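Local coordinates for short-chain dehydrogenase/reductase SDR (Burkholderia phymatum, PDB 5IG2), which binds NAD and, as a member of the short-chain dehydrogenase/reductase family, probably oxidises or reduces a substrate at a CH-OH or carbonyl group, at the interface of chains A and B. Residues are numbered along the deposited sequence; one frame, centred on the assembly and turned at random. Chains: chain A/B, Short-chain dehydrogenase/reductase SDR.

The interface of chains A and B. Residues chain A 173, 176-177, 180; chain B 156-158, 165.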
loop_
_atom_site.group_PDB
_atom_site.type_symbol
_atom_site.label_atom_id
_atom_site.label_comp_id
_atom_site.label_asym_id
_atom_site.label_seq_id
_atom_site.Cartn_x
_atom_site.Cartn_y
_atom_site.Cartn_z
ATOM N N SER A 173 3.204 -5.899 -3.122
ATOM C CA SER A 173 4.569 -5.842 -2.614
ATOM C C SER A 173 4.751 -6.698 -1.367
ATOM O O SER A 173 5.764 -7.395 -1.236
ATOM C CB SER A 173 4.981 -4.401 -2.320
ATOM O OG SER A 173 6.354 -4.382 -1.949
ATOM N N GLU A 176 5.059 -10.249 -2.611
ATOM C CA GLU A 176 6.384 -10.468 -3.189
ATOM C C GLU A 176 7.436 -10.615 -2.096
ATOM O O GLU A 176 8.271 -11.528 -2.136
ATOM C CB GLU A 176 6.750 -9.318 -4.136
ATOM C CG GLU A 176 5.895 -9.263 -5.400
ATOM C CD GLU A 176 6.193 -8.042 -6.266
ATOM O OE1 GLU A 176 5.757 -8.029 -7.441
ATOM O OE2 GLU A 176 6.861 -7.100 -5.778
ATOM N N THR A 177 7.413 -9.722 -1.102
ATOM C CA THR A 177 8.390 -9.824 -0.022
ATOM C C THR A 177 8.217 -11.128 0.741
ATOM O O THR A 177 9.205 -11.783 1.103
ATOM C CB THR A 177 8.269 -8.643 0.939
ATOM O OG1 THR A 177 8.282 -7.408 0.200
ATOM C CG2 THR A 177 9.448 -8.660 1.924
ATOM N N HIS A 180 10.006 -14.022 -0.820
ATOM C CA HIS A 180 11.431 -14.068 -0.502
ATOM C C HIS A 180 11.669 -14.457 0.951
ATOM O O HIS A 180 12.582 -15.236 1.244
ATOM C CB HIS A 180 12.091 -12.718 -0.794
ATOM C CG HIS A 180 12.075 -12.322 -2.240
ATOM N ND1 HIS A 180 12.657 -13.085 -3.233
ATOM C CD2 HIS A 180 11.575 -11.223 -2.858
ATOM C CE1 HIS A 180 12.501 -12.481 -4.398
ATOM N NE2 HIS A 180 11.853 -11.348 -4.198
ATOM N N LEU B 156 10.372 -1.731 -5.733
ATOM C CA LEU B 156 11.014 -3.022 -5.539
ATOM C C LEU B 156 10.421 -3.662 -4.293
ATOM O O LEU B 156 9.720 -3.014 -3.510
ATOM C CB LEU B 156 12.537 -2.873 -5.380
ATOM C CG LEU B 156 13.325 -2.199 -6.506
ATOM C CD1 LEU B 156 14.747 -1.919 -6.055
ATOM C CD2 LEU B 156 13.325 -3.071 -7.749
ATOM N N SER B 157 10.710 -4.942 -4.098
ATOM C CA SER B 157 10.252 -5.663 -2.913
ATOM C C SER B 157 11.422 -6.439 -2.327
ATOM O O SER B 157 11.512 -7.666 -2.483
ATOM C CB SER B 157 9.072 -6.575 -3.253
ATOM O OG SER B 157 7.965 -5.785 -3.652
ATOM N N PRO B 158 12.344 -5.753 -1.644
ATOM C CA PRO B 158 13.500 -6.450 -1.085
ATOM C C PRO B 158 13.108 -7.256 0.140
ATOM O O PRO B 158 12.182 -6.885 0.881
ATOM C CB PRO B 158 14.463 -5.307 -0.715
ATOM C CG PRO B 158 13.810 -4.057 -1.131
ATOM C CD PRO B 158 12.376 -4.314 -1.358
ATOM N N ASN B 165 8.050 -1.820 2.419
ATOM C CA ASN B 165 7.822 -1.963 0.985
ATOM C C ASN B 165 6.363 -1.712 0.632
ATOM O O ASN B 165 6.051 -0.890 -0.238
ATOM C CB ASN B 165 8.217 -3.373 0.531
ATOM C CG ASN B 165 9.679 -3.684 0.750
ATOM O OD1 ASN B 165 10.509 -2.788 0.939
ATOM N ND2 ASN B 165 10.013 -4.973 0.697
#
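B:Ser157, in a loop of chain B, meets A:Ser173, A:Glu176 and A:Thr177, which, with A:His180, lie along one face of helix 162-185 of chain A. Two hydrogen bonds converge on its hydroxyl. OG of B:Ser157 lies 2.7 Å from OG of A:Ser173, the donor being undecided. The same OG donates to the carboxylate OE2 of A:Glu176, also at 2.7 Å, meeting that oxygen nearly along its C-O axis. The glutamate reaches it with a chain extended beyond CG (chi2 175°), while A:Ser173 turns OG away from its backbone N (chi1 -175°) and towards the partner.

A second polar set centres on the amide of B:Asn165, near the start of the same helix in chain B. Its ND2 donates to OG1 of A:Thr177 at 3.0 Å; the bond is nearly straight, 165° at H, and the acceptor lies in the amide plane. ND2 also bonds O of B:Pro158 at 2.9 Å, again in the amide plane and on a carbonyl lone pair. Together they should fix the amide's rotation. OG1 of A:Thr177 in turn donates within its own chain, to O of A:Ser173 from above the carbonyl plane, which should orient the hydroxyl.

Apolar packing is slight: CB of A:Glu176 touches CB of B:Ser157 at 3.7 Å. Separately, the imidazole of A:His180 brings CD2 to 3.6 Å from O of B:Ser157, not a hydrogen bond. B:Ser157 buries 50 Å², far more than its neighbours.

Repeated by the two-fold, this largely polar patch probably contributes to subunit assembly; because B:Asn165 lies within the catalytic Tyr-X-X-X-Lys motif, whose lysine is NAD-binding Lys168, it may also steady that helix start.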